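Local structure of putative hydantoin racemase (Klebsiella pneumoniae subsp. pneumoniae, 3QVL) at residues V26-T31 with K209-S213; V42-E46 with L146-A150; A90-V94 with G218-S222; C138-H142 with E172-G176; A143-P147 with A158-V162. The protein racemises allantoin and probably other 5-monosubstituted hydantoins, interconverting their D and L forms. All blocks are in the same frame, centred on the assembly; numbering follows the deposited sequence.

Contact 1: residues V26-T31 with K209-S213; sequences VAAPGT and KMVES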
loop_
_atom_site.group_PDB
_atom_site.type_symbol
_atom_site.label_atom_id
_atom_site.label_comp_id
_atom_site.label_asym_id
_atom_site.label_seq_id
_atom_site.Cartn_x
_atom_site.Cartn_y
_atom_site.Cartn_z
ATOM N N VAL A 26 -12.957 30.719 -16.342
ATOM C CA VAL A 26 -12.379 30.838 -14.998
ATOM C C VAL A 26 -11.038 31.576 -14.973
ATOM O O VAL A 26 -10.485 31.831 -13.898
ATOM C CB VAL A 26 -12.211 29.454 -14.314
ATOM C CG1 VAL A 26 -13.555 28.746 -14.181
ATOM C CG2 VAL A 26 -11.205 28.593 -15.072
ATOM N N ALA A 27 -10.522 31.908 -16.156
ATOM C CA ALA A 27 -9.227 32.575 -16.294
ATOM C C ALA A 27 -9.181 33.900 -15.538
ATOM O O ALA A 27 -10.116 34.701 -15.610
ATOM C CB ALA A 27 -8.892 32.788 -17.764
ATOM N N ALA A 28 -8.089 34.110 -14.805
ATOM C CA ALA A 28 -7.873 35.343 -14.048
ATOM C C ALA A 28 -7.660 36.531 -14.990
ATOM O O ALA A 28 -7.257 36.338 -16.140
ATOM C CB ALA A 28 -6.681 35.181 -13.111
ATOM N N PRO A 29 -7.949 37.762 -14.518
ATOM C CA PRO A 29 -7.648 38.946 -15.325
ATOM C C PRO A 29 -6.177 38.978 -15.736
ATOM O O PRO A 29 -5.296 38.797 -14.893
ATOM C CB PRO A 29 -7.965 40.104 -14.374
ATOM C CG PRO A 29 -9.003 39.563 -13.467
ATOM C CD PRO A 29 -8.663 38.114 -13.275
ATOM N N GLY A 30 -5.927 39.186 -17.025
ATOM C CA GLY A 30 -4.566 39.198 -17.559
ATOM C C GLY A 30 -4.124 37.873 -18.160
ATOM O O GLY A 30 -3.050 37.789 -18.760
ATOM N N THR A 31 -4.948 36.839 -17.996
ATOM C CA THR A 31 -4.649 35.516 -18.541
ATOM C C THR A 31 -5.267 35.325 -19.924
ATOM O O THR A 31 -6.472 35.509 -20.111
ATOM C CB THR A 31 -5.110 34.380 -17.593
ATOM O OG1 THR A 31 -4.368 34.443 -16.370
ATOM C CG2 THR A 31 -4.898 33.007 -18.229
ATOM N N LYS A 209 -6.194 27.083 -13.264
ATOM C CA LYS A 209 -5.929 27.744 -11.986
ATOM C C LYS A 209 -4.613 27.283 -11.357
ATOM O O LYS A 209 -3.941 28.067 -10.687
ATOM C CB LYS A 209 -7.090 27.547 -11.002
ATOM C CG LYS A 209 -8.475 27.998 -11.499
ATOM C CD LYS A 209 -8.479 29.374 -12.172
ATOM C CE LYS A 209 -8.364 30.514 -11.175
ATOM N NZ LYS A 209 -8.356 31.833 -11.874
ATOM N N MET A 210 -4.252 26.019 -11.582
ATOM C CA MET A 210 -2.984 25.477 -11.086
ATOM C C MET A 210 -1.786 26.105 -11.793
ATOM O O MET A 210 -0.792 26.447 -11.149
ATOM C CB MET A 210 -2.940 23.948 -11.208
ATOM C CG MET A 210 -3.900 23.189 -10.289
ATOM S SD MET A 210 -3.827 23.653 -8.541
ATOM C CE MET A 210 -5.131 24.885 -8.464
ATOM N N VAL A 211 -1.892 26.256 -13.113
ATOM C CA VAL A 211 -0.854 26.919 -13.905
ATOM C C VAL A 211 -0.688 28.372 -13.453
ATOM O O VAL A 211 0.431 28.819 -13.199
ATOM C CB VAL A 211 -1.143 26.849 -15.429
ATOM C CG1 VAL A 211 -0.111 27.651 -16.211
ATOM C CG2 VAL A 211 -1.150 25.405 -15.911
ATOM N N GLU A 212 -1.807 29.088 -13.337
ATOM C CA GLU A 212 -1.809 30.473 -12.854
ATOM C C GLU A 212 -1.169 30.592 -11.473
ATOM O O GLU A 212 -0.397 31.520 -11.221
ATOM C CB GLU A 212 -3.232 31.031 -12.806
ATOM C CG GLU A 212 -3.814 31.398 -14.161
ATOM C CD GLU A 212 -5.269 31.826 -14.082
ATOM O OE1 GLU A 212 -5.951 31.457 -13.105
ATOM O OE2 GLU A 212 -5.734 32.531 -14.998
ATOM N N SER A 213 -1.495 29.648 -10.592
ATOM C CA SER A 213 -0.947 29.613 -9.238
ATOM C C SER A 213 0.567 29.415 -9.238
ATOM O O SER A 213 1.289 30.154 -8.568
ATOM C CB SER A 213 -1.626 28.521 -8.409
ATOM O OG SER A 213 -3.003 28.803 -8.233
#
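This is a polar contact at the surface, where Lys-209 and Glu-212 of helix 203-216 grip the loop between helix 13-26 and strand 31-36. Lys-209 NZ donates to Val-26 O at 2.9 Å, and the C=O...N angle is 158°. The lysine chain bends at chi2 and chi3. This also places NZ beside Glu-212 of its own helix, where a salt bridge of 2.7 Å joins Lys-209 NZ to the syn lone pair of Glu-212 OE1. The other carboxylate oxygen turns to the loop. Glu-212 OE2 accepts from Ala-28 N at 2.8 Å on its syn side. Thr-31 OG1 donates to Glu-212 OE2 at 2.7 Å from the anti side, with the hydroxyl 28° out of the carboxylate plane. Two donors on OE2 and the lysine on OE1 would probably favour the charged carboxylate. Ala-28 and Thr-31 are the two ends of a type II beta turn, so one oxygen holds both ends. Gly-30 supplies the positive phi of this turn. Helix 203-216 follows strand 200-201 of the second parallel sheet but lies against the first, where Val-211 touches Ile-4 and Ile-95. Val-26 CG2 approaches Lys-209 CD at 4.1 Å, and Val-26 also packs on Leu-217 of the second subunit.

Contact 2: residues V42-E46 with L146-A150; sequences VPSIE and LPVLA. With 5HY ([(4R)-2,5-dioxoimidazolidin-4-yl]acetic acid), chain C.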
loop_
_atom_site.group_PDB
_atom_site.type_symbol
_atom_site.label_atom_id
_atom_site.label_comp_id
_atom_site.label_asym_id
_atom_site.label_seq_id
_atom_site.Cartn_x
_atom_site.Cartn_y
_atom_site.Cartn_z
ATOM N N VAL A 42 -5.847 11.401 -33.179
ATOM C CA VAL A 42 -7.072 10.638 -32.988
ATOM C C VAL A 42 -8.217 11.573 -32.555
ATOM O O VAL A 42 -8.004 12.454 -31.724
ATOM C CB VAL A 42 -6.823 9.475 -31.972
ATOM C CG1 VAL A 42 -6.577 9.996 -30.549
ATOM C CG2 VAL A 42 -7.940 8.465 -32.002
ATOM N N PRO A 43 -9.423 11.407 -33.142
ATOM C CA PRO A 43 -10.570 12.272 -32.822
ATOM C C PRO A 43 -11.038 12.195 -31.365
ATOM O O PRO A 43 -11.540 13.183 -30.831
ATOM C CB PRO A 43 -11.669 11.761 -33.760
ATOM C CG PRO A 43 -10.933 11.140 -34.891
ATOM C CD PRO A 43 -9.737 10.498 -34.260
ATOM N N SER A 44 -10.882 11.029 -30.743
ATOM C CA SER A 44 -11.179 10.853 -29.321
ATOM C C SER A 44 -10.287 9.772 -28.723
ATOM O O SER A 44 -9.849 8.858 -29.424
ATOM C CB SER A 44 -12.657 10.517 -29.098
ATOM O OG SER A 44 -12.989 9.251 -29.637
ATOM N N ILE A 45 -10.025 9.885 -27.425
ATOM C CA ILE A 45 -9.126 8.964 -26.738
ATOM C C ILE A 45 -9.926 7.964 -25.906
ATOM O O ILE A 45 -10.542 8.324 -24.899
ATOM C CB ILE A 45 -8.091 9.722 -25.877
ATOM C CG1 ILE A 45 -7.325 10.729 -26.742
ATOM C CG2 ILE A 45 -7.122 8.745 -25.226
ATOM C CD1 ILE A 45 -6.846 11.952 -25.993
ATOM N N GLU A 46 -9.913 6.710 -26.351
ATOM C CA GLU A 46 -10.751 5.660 -25.775
ATOM C C GLU A 46 -9.966 4.368 -25.555
ATOM O O GLU A 46 -10.412 3.284 -25.938
ATOM C CB GLU A 46 -11.957 5.391 -26.681
ATOM C CG GLU A 46 -12.886 6.584 -26.866
ATOM C CD GLU A 46 -13.991 6.327 -27.871
ATOM O OE1 GLU A 46 -13.701 5.787 -28.961
ATOM O OE2 GLU A 46 -15.152 6.677 -27.575
ATOM N N LEU A 146 -21.089 5.461 -22.939
ATOM C CA LEU A 146 -21.254 6.046 -24.266
ATOM C C LEU A 146 -19.883 6.368 -24.856
ATOM O O LEU A 146 -18.917 6.529 -24.106
ATOM C CB LEU A 146 -22.113 7.315 -24.203
ATOM C CG LEU A 146 -23.623 7.192 -23.966
ATOM C CD1 LEU A 146 -24.242 8.576 -23.864
ATOM C CD2 LEU A 146 -24.310 6.385 -25.064
ATOM N N PRO A 147 -19.784 6.450 -26.199
ATOM C CA PRO A 147 -18.541 6.924 -26.808
ATOM C C PRO A 147 -18.206 8.332 -26.325
ATOM O O PRO A 147 -19.110 9.111 -26.021
ATOM C CB PRO A 147 -18.868 6.946 -28.303
ATOM C CG PRO A 147 -19.943 5.935 -28.466
ATOM C CD PRO A 147 -20.765 6.025 -27.217
ATOM N N VAL A 148 -16.915 8.640 -26.248
ATOM C CA VAL A 148 -16.438 9.943 -25.780
ATOM C C VAL A 148 -17.101 11.111 -26.524
ATOM O O VAL A 148 -17.521 12.094 -25.905
ATOM C CB VAL A 148 -14.888 10.030 -25.866
ATOM C CG1 VAL A 148 -14.400 11.467 -25.758
ATOM C CG2 VAL A 148 -14.253 9.171 -24.782
ATOM N N LEU A 149 -17.221 10.980 -27.843
ATOM C CA LEU A 149 -17.759 12.049 -28.686
ATOM C C LEU A 149 -19.278 12.236 -28.593
ATOM O O LEU A 149 -19.823 13.174 -29.182
ATOM C CB LEU A 149 -17.318 11.861 -30.144
ATOM C CG LEU A 149 -15.816 12.008 -30.415
ATOM C CD1 LEU A 149 -15.479 11.604 -31.838
ATOM C CD2 LEU A 149 -15.329 13.427 -30.130
ATOM N N ALA A 150 -19.952 11.360 -27.848
ATOM C CA ALA A 150 -21.387 11.503 -27.582
ATOM C C ALA A 150 -21.690 12.796 -26.822
ATOM O O ALA A 150 -22.796 13.329 -26.909
ATOM C CB ALA A 150 -21.922 10.299 -26.818
HETATM C C 5HY C . -10.919 12.851 -22.473
HETATM N N 5HY C . -10.751 10.966 -23.782
HETATM O O 5HY C . -10.983 13.634 -21.528
HETATM C CA 5HY C . -10.726 11.344 -22.363
HETATM C CB 5HY C . -11.846 10.653 -21.553
HETATM C CG 5HY C . -13.288 11.028 -21.929
HETATM O OAB 5HY C . -10.897 12.096 -25.734
HETATM N NAF 5HY C . -10.979 13.193 -23.758
HETATM C CAI 5HY C . -10.870 12.086 -24.503
HETATM O OD1 5HY C . -14.187 10.318 -21.432
HETATM O OD2 5HY C . -13.479 12.009 -22.679
HETATM O O HOH W 1 -15.732 8.743 -29.227
#
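Pro-43 meets Leu-149 at the outer end of the contact, with Pro-43 CB 4.3 Å from Leu-149 CD1. Ser-44 comes next and turns its CB toward Val-148 and Leu-149. Ser-44 CB lies 3.7 Å from Leu-149 CG. With chi1 at 66°, its OG sits between the backbone N and the carbonyl carbon and bonds to a water. That water donates to Glu-46 OE2 and accepts from Leu-149 N, so it bridges the two loops. The CB of Ile-45 points away from segment 146-150, and its backbone serves the bound hydantoin. Ile-45 N donates to ligand OAB and Ile-45 O accepts from ligand N, both at 2.9 Å, and the second bond is nearly straight at 177°. The two loops follow strands 31-36 and 138-143, one from each parallel sheet, and both contribute residues to the hydantoin pocket. Val-148 packs its two methyls against the ligand's acetate, with Val-148 CG1 3.3 Å from ligand OD2. Glu-46 ends the segment. Glu-46 OE2 accepts from Val-148 N at 3.0 Å, on the anti side of the carboxylate. Glu-46 CG lies 3.6 Å from Val-148 CG2, while OE1 of the same residue forms a salt bridge with Lys-233 of the third subunit.

Contact 3: residues A90-V94 with G218-S222; sequences AQGPV and GLATS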
loop_
_atom_site.group_PDB
_atom_site.type_symbol
_atom_site.label_atom_id
_atom_site.label_comp_id
_atom_site.label_asym_id
_atom_site.label_seq_id
_atom_site.Cartn_x
_atom_site.Cartn_y
_atom_site.Cartn_z
ATOM N N ALA A 90 8.792 20.992 -21.938
ATOM C CA ALA A 90 8.382 22.362 -21.622
ATOM C C ALA A 90 9.226 22.995 -20.519
ATOM O O ALA A 90 9.773 22.296 -19.662
ATOM C CB ALA A 90 6.908 22.404 -21.246
ATOM N N GLN A 91 9.329 24.321 -20.558
ATOM C CA GLN A 91 9.965 25.084 -19.488
ATOM C C GLN A 91 8.930 25.447 -18.425
ATOM O O GLN A 91 9.154 25.233 -17.233
ATOM C CB GLN A 91 10.643 26.344 -20.037
ATOM C CG GLN A 91 11.297 27.211 -18.963
ATOM C CD GLN A 91 12.281 28.224 -19.522
ATOM O OE1 GLN A 91 12.136 28.701 -20.649
ATOM N NE2 GLN A 91 13.290 28.560 -18.727
ATOM N N GLY A 92 7.800 25.996 -18.868
ATOM C CA GLY A 92 6.682 26.301 -17.981
ATOM C C GLY A 92 6.016 25.030 -17.483
ATOM O O GLY A 92 6.166 23.971 -18.100
ATOM N N PRO A 93 5.277 25.122 -16.361
ATOM C CA PRO A 93 4.620 23.948 -15.785
ATOM C C PRO A 93 3.563 23.341 -16.709
ATOM O O PRO A 93 2.921 24.059 -17.480
ATOM C CB PRO A 93 3.960 24.501 -14.517
ATOM C CG PRO A 93 3.820 25.962 -14.762
ATOM C CD PRO A 93 5.020 26.337 -15.568
ATOM N N VAL A 94 3.412 22.021 -16.629
ATOM C CA VAL A 94 2.402 21.293 -17.393
ATOM C C VAL A 94 1.497 20.547 -16.417
ATOM O O VAL A 94 1.970 19.731 -15.623
ATOM C CB VAL A 94 3.030 20.290 -18.394
ATOM C CG1 VAL A 94 1.954 19.663 -19.268
ATOM C CG2 VAL A 94 4.081 20.968 -19.265
ATOM N N GLY A 218 6.122 31.812 -8.859
ATOM C CA GLY A 218 7.447 31.793 -9.473
ATOM C C GLY A 218 8.016 30.388 -9.518
ATOM O O GLY A 218 9.222 30.191 -9.358
ATOM N N LEU A 219 7.135 29.412 -9.725
ATOM C CA LEU A 219 7.524 28.007 -9.771
ATOM C C LEU A 219 7.269 27.397 -11.142
ATOM O O LEU A 219 6.229 27.638 -11.762
ATOM C CB LEU A 219 6.789 27.200 -8.693
ATOM C CG LEU A 219 7.068 27.501 -7.216
ATOM C CD1 LEU A 219 6.033 26.818 -6.335
ATOM C CD2 LEU A 219 8.480 27.086 -6.805
ATOM N N ALA A 220 8.235 26.613 -11.605
ATOM C CA ALA A 220 8.126 25.881 -12.860
ATOM C C ALA A 220 8.704 24.483 -12.675
ATOM O O ALA A 220 9.261 24.172 -11.620
ATOM C CB ALA A 220 8.855 26.625 -13.973
ATOM N N THR A 221 8.563 23.643 -13.699
ATOM C CA THR A 221 9.071 22.273 -13.668
ATOM C C THR A 221 10.557 22.237 -13.317
ATOM O O THR A 221 11.357 22.992 -13.877
ATOM C CB THR A 221 8.839 21.564 -15.021
ATOM O OG1 THR A 221 7.456 21.662 -15.378
ATOM C CG2 THR A 221 9.231 20.090 -14.947
ATOM N N SER A 222 10.910 21.367 -12.373
ATOM C CA SER A 222 12.301 21.155 -11.996
ATOM C C SER A 222 13.079 20.560 -13.160
ATOM O O SER A 222 12.671 19.549 -13.738
ATOM C CB SER A 222 12.398 20.223 -10.789
ATOM O OG SER A 222 13.750 20.027 -10.413
HETATM O O HOH W 2 11.393 24.716 -15.916
HETATM O O HOH W 3 7.385 21.601 -17.976
HETATM O O HOH W 4 4.995 20.850 -14.512
#
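The apolar part of this contact is small and centres on Pro-93 and Ala-220, whose CA atoms lie 5.0 Å apart. Pro-93 touches through CD, with Pro-93 CD 4.2 Å from Ala-220 CB. The alanine methyl also lies against a carbonyl, with Ala-220 CB 3.6 Å from Gln-91 O. No direct hydrogen bond joins the segments. Water carries the polar part. One water donates to both Gln-91 O and Thr-221 O. A second links Gly-92 O with Thr-221 OG1, at 2.6 Å from the hydroxyl. A third accepts from Val-94 N at 2.9 Å and lies 2.7 Å from Thr-221 OG1. The threonine hydroxyl therefore serves two waters. Its chi1 of -53° sets OG1 anti to the carbonyl carbon, on the side of Pro-93. The segments run nearly at right angles. Segment 90-94 leads from helix 83-89 into strand 94-96, and segment 218-222 leaves helix 203-216 through a Schellman motif at Gly-218. Beyond it, Ser-222 OG bonds to Gly-176 O of the second subunit. Thr-221 N is buried here with no partner. With no direct hydrogen bond and little apolar contact, the polar link between the loops runs through bound water.

Contact 4: residues C138-H142 with E172-G176; sequences CAALH and EDGSG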
loop_
_atom_site.group_PDB
_atom_site.type_symbol
_atom_site.label_atom_id
_atom_site.label_comp_id
_atom_site.label_asym_id
_atom_site.label_seq_id
_atom_site.Cartn_x
_atom_site.Cartn_y
_atom_site.Cartn_z
ATOM N N CYS A 138 -10.551 8.025 -3.526
ATOM C CA CYS A 138 -11.593 7.755 -4.512
ATOM C C CYS A 138 -12.527 6.644 -4.041
ATOM O O CYS A 138 -12.120 5.486 -3.921
ATOM C CB CYS A 138 -10.990 7.407 -5.874
ATOM S SG CYS A 138 -12.221 7.187 -7.183
ATOM N N ALA A 139 -13.777 7.017 -3.776
ATOM C CA ALA A 139 -14.792 6.083 -3.294
ATOM C C ALA A 139 -15.235 5.102 -4.376
ATOM O O ALA A 139 -15.409 3.912 -4.104
ATOM C CB ALA A 139 -15.990 6.843 -2.737
ATOM N N ALA A 140 -15.416 5.607 -5.596
ATOM C CA ALA A 140 -15.864 4.792 -6.727
ATOM C C ALA A 140 -15.558 5.449 -8.070
ATOM O O ALA A 140 -15.379 6.666 -8.157
ATOM C CB ALA A 140 -17.361 4.494 -6.614
ATOM N N LEU A 141 -15.496 4.625 -9.113
ATOM C CA LEU A 141 -15.338 5.096 -10.484
ATOM C C LEU A 141 -16.497 4.570 -11.319
ATOM O O LEU A 141 -16.841 3.388 -11.240
ATOM C CB LEU A 141 -14.009 4.625 -11.085
ATOM C CG LEU A 141 -12.679 5.069 -10.471
ATOM C CD1 LEU A 141 -12.253 4.125 -9.353
ATOM C CD2 LEU A 141 -11.616 5.104 -11.553
ATOM N N HIS A 142 -17.099 5.452 -12.111
ATOM C CA HIS A 142 -18.242 5.085 -12.939
ATOM C C HIS A 142 -18.079 5.567 -14.374
ATOM O O HIS A 142 -17.404 6.565 -14.633
ATOM C CB HIS A 142 -19.535 5.671 -12.372
ATOM C CG HIS A 142 -19.732 5.428 -10.908
ATOM N ND1 HIS A 142 -19.917 4.170 -10.376
ATOM C CD2 HIS A 142 -19.794 6.290 -9.866
ATOM C CE1 HIS A 142 -20.072 4.267 -9.068
ATOM N NE2 HIS A 142 -20.003 5.542 -8.733
ATOM N N GLU A 172 -25.039 6.616 -3.202
ATOM C CA GLU A 172 -24.542 5.255 -2.974
ATOM C C GLU A 172 -23.082 5.144 -2.529
ATOM O O GLU A 172 -22.753 4.296 -1.698
ATOM C CB GLU A 172 -24.743 4.400 -4.231
ATOM C CG GLU A 172 -26.197 4.145 -4.609
ATOM C CD GLU A 172 -26.346 3.406 -5.930
ATOM O OE1 GLU A 172 -25.322 3.115 -6.587
ATOM O OE2 GLU A 172 -27.498 3.118 -6.317
ATOM N N ASP A 173 -22.215 5.988 -3.084
ATOM C CA ASP A 173 -20.763 5.798 -2.966
ATOM C C ASP A 173 -20.148 6.146 -1.611
ATOM O O ASP A 173 -19.100 5.608 -1.250
ATOM C CB ASP A 173 -20.027 6.569 -4.066
ATOM C CG ASP A 173 -20.404 6.109 -5.464
ATOM O OD1 ASP A 173 -21.159 5.122 -5.606
ATOM O OD2 ASP A 173 -19.936 6.743 -6.429
ATOM N N GLY A 174 -20.792 7.046 -0.871
ATOM C CA GLY A 174 -20.223 7.565 0.370
ATOM C C GLY A 174 -19.133 8.584 0.089
ATOM O O GLY A 174 -18.121 8.637 0.792
ATOM N N SER A 175 -19.346 9.385 -0.953
ATOM C CA SER A 175 -18.415 10.443 -1.341
ATOM C C SER A 175 -19.067 11.817 -1.200
ATOM O O SER A 175 -20.295 11.929 -1.155
ATOM C CB SER A 175 -17.926 10.225 -2.777
ATOM O OG SER A 175 -19.011 10.170 -3.684
ATOM N N GLY A 176 -18.238 12.856 -1.129
ATOM C CA GLY A 176 -18.718 14.224 -0.949
ATOM C C GLY A 176 -18.583 15.108 -2.177
ATOM O O GLY A 176 -19.134 16.208 -2.217
HETATM O O HOH W 5 -17.855 3.462 -2.328
#
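Ala-139 and Asp-173 bring the two backbones together, with their CA atoms 6.0 Å apart. Segment 138-142 is strand, but Ala-139 has helical angles. The consecutive methyl groups of Ala-139 and Ala-140 therefore both face the other segment. Segment 172-176 is the exit from helix 157-172, and Gly-174 leaves the helical conformation with positive phi. A water donates to both Ala-139 O and Asp-173 O and links the two backbones. Ala-139 CB fits against Asp-173 O at 3.7 Å and Ser-175 CB at 3.9 Å. Ala-140 CB lies 3.4 Å from Asp-173 OD2, beside the carboxylate. The one direct hydrogen bond between the segments comes from His-142. His-142 NE2 donates to Asp-173 OD2 at 2.6 Å, and the N-H...O angle is 166°. The carboxylate would probably polarise the imidazole. The oxygen lies close to the ring plane and is met on its syn side. The ring and carboxylate planes are turned 33° apart. Ser-113 OG also bonds to Asp-173 OD2, so this oxygen has a second partner. Ser-175 OG is bonded to the same Ser-113. Strand 138-143, helix 157-172 and strand 177-180 form a beta-alpha-beta crossover that passes strand 112-116. The contact joins the edge strand to the C-terminal end of helix 157-172, while the His-142 side chain touches Arg-165 and Ala-169 of that helix.

Contact 5: residues A143-P147 with A158-V162; sequences AIDLP and AQEKV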
loop_
_atom_site.group_PDB
_atom_site.type_symbol
_atom_site.label_atom_id
_atom_site.label_comp_id
_atom_site.label_asym_id
_atom_site.label_seq_id
_atom_site.Cartn_x
_atom_site.Cartn_y
_atom_site.Cartn_z
ATOM N N ALA A 143 -18.710 4.848 -15.298
ATOM C CA ALA A 143 -18.789 5.260 -16.694
ATOM C C ALA A 143 -20.251 5.305 -17.128
ATOM O O ALA A 143 -21.053 4.471 -16.704
ATOM C CB ALA A 143 -17.998 4.312 -17.574
ATOM N N ILE A 144 -20.591 6.281 -17.968
ATOM C CA ILE A 144 -21.967 6.431 -18.460
ATOM C C ILE A 144 -22.271 5.516 -19.650
ATOM O O ILE A 144 -23.410 5.464 -20.127
ATOM C CB ILE A 144 -22.324 7.910 -18.797
ATOM C CG1 ILE A 144 -21.404 8.470 -19.891
ATOM C CG2 ILE A 144 -22.294 8.770 -17.530
ATOM C CD1 ILE A 144 -21.933 9.723 -20.573
ATOM N N ASP A 145 -21.244 4.801 -20.112
ATOM C CA ASP A 145 -21.350 3.801 -21.186
ATOM C C ASP A 145 -21.761 4.382 -22.546
ATOM O O ASP A 145 -22.662 3.867 -23.216
ATOM C CB ASP A 145 -22.264 2.637 -20.777
ATOM N N LEU A 146 -21.089 5.461 -22.939
ATOM C CA LEU A 146 -21.254 6.046 -24.266
ATOM C C LEU A 146 -19.883 6.368 -24.856
ATOM O O LEU A 146 -18.917 6.529 -24.106
ATOM C CB LEU A 146 -22.113 7.315 -24.203
ATOM C CG LEU A 146 -23.623 7.192 -23.966
ATOM C CD1 LEU A 146 -24.242 8.576 -23.864
ATOM C CD2 LEU A 146 -24.310 6.385 -25.064
ATOM N N PRO A 147 -19.784 6.450 -26.199
ATOM C CA PRO A 147 -18.541 6.924 -26.808
ATOM C C PRO A 147 -18.206 8.332 -26.325
ATOM O O PRO A 147 -19.110 9.111 -26.021
ATOM C CB PRO A 147 -18.868 6.946 -28.303
ATOM C CG PRO A 147 -19.943 5.935 -28.466
ATOM C CD PRO A 147 -20.765 6.025 -27.217
ATOM N N ALA A 158 -25.767 12.241 -23.292
ATOM C CA ALA A 158 -24.581 12.056 -22.459
ATOM C C ALA A 158 -24.617 12.963 -21.231
ATOM O O ALA A 158 -24.307 12.525 -20.124
ATOM C CB ALA A 158 -23.314 12.297 -23.268
ATOM N N GLN A 159 -25.015 14.216 -21.442
ATOM C CA GLN A 159 -25.130 15.208 -20.373
ATOM C C GLN A 159 -26.153 14.800 -19.311
ATOM O O GLN A 159 -25.916 14.978 -18.115
ATOM C CB GLN A 159 -25.486 16.584 -20.951
ATOM C CG GLN A 159 -24.326 17.311 -21.643
ATOM C CD GLN A 159 -23.984 16.761 -23.025
ATOM O OE1 GLN A 159 -24.736 15.976 -23.607
ATOM N NE2 GLN A 159 -22.842 17.181 -23.557
ATOM N N GLU A 160 -27.284 14.252 -19.756
ATOM C CA GLU A 160 -28.320 13.761 -18.846
ATOM C C GLU A 160 -27.853 12.521 -18.085
ATOM O O GLU A 160 -28.140 12.375 -16.893
ATOM C CB GLU A 160 -29.629 13.486 -19.602
ATOM C CG GLU A 160 -30.793 12.968 -18.738
ATOM C CD GLU A 160 -31.159 13.891 -17.577
ATOM O OE1 GLU A 160 -31.074 15.129 -17.725
ATOM O OE2 GLU A 160 -31.543 13.370 -16.509
ATOM N N LYS A 161 -27.127 11.642 -18.775
ATOM C CA LYS A 161 -26.557 10.442 -18.160
ATOM C C LYS A 161 -25.512 10.771 -17.093
ATOM O O LYS A 161 -25.432 10.085 -16.073
ATOM C CB LYS A 161 -25.962 9.517 -19.223
ATOM C CG LYS A 161 -26.960 8.543 -19.823
ATOM C CD LYS A 161 -26.319 7.705 -20.914
ATOM C CE LYS A 161 -27.019 6.365 -21.075
ATOM N NZ LYS A 161 -26.634 5.410 -19.994
ATOM N N VAL A 162 -24.722 11.817 -17.335
ATOM C CA VAL A 162 -23.746 12.303 -16.354
ATOM C C VAL A 162 -24.466 12.785 -15.093
ATOM O O VAL A 162 -24.108 12.394 -13.979
ATOM C CB VAL A 162 -22.844 13.428 -16.939
ATOM C CG1 VAL A 162 -22.012 14.097 -15.847
ATOM C CG2 VAL A 162 -21.934 12.875 -18.023
#
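Ile-144 and Leu-146 are the two bumps here, and both press into one side of helix 157-172. Ile-144 is the larger fit. Its chi1 of 60° tucks CG1 over its own backbone, flanked by N and C, and this carries CD1 to the helix. The tip enters the hollow between Ala-158 and Val-162, one turn apart. Ile-144 CD1 lies 4.0 Å from Ala-158 CB and 4.1 Å from Val-162 CG2. The other branch, Ile-144 CG2, lies against the helix backbone, 3.7 Å from Lys-161 O. Leu-146 fills the neighbouring hollow between Ala-158 and Lys-161. Leu-146 CD1 touches Ala-158 CB at 3.9 Å and Lys-161 CD at 3.7 Å. The small Ala-158 methyl thus serves both bumps. The loop continues edge strand 138-143 of the second parallel sheet and leads on to the helix, so the contact lies within a beta-alpha unit. Strand-side bonds hold the loop too: the backbone of Ile-144 bonds to Thr-116, and that of Leu-146 to Thr-117 of the ligand pocket. Lys-161 lies along the outer side of Leu-146. Its chain runs extended across Leu-146 at about a right angle, then bends at chi4 (-77°). The bend brings Lys-161 NZ to Ile-144 O, a hydrogen bond of 3.2 Å with a C=O...N angle of 155°.

Contacts 4, 5 and 2 follow one another along the chain from strand 138-143. Contact 5 lies on the first turns of helix 157-172 and contact 4 at its C-terminal exit, with centres 17 Å apart. Contacts 5 and 2 share Leu-146 and Pro-147, and their centres are 12 Å apart. Contact 2 then joins this lobe to the loop after strand 31-36 of the first sheet, beside the ligand. Contacts 1 and 3 lie at helix 203-216 and the loop after it, and their centres are about 15 Å apart. They tie this late part of the chain to the first sheet's lobe. Contacts 1, 3 and 4 touch the second subunit. Contact 2, which holds pocket residues, touches the third.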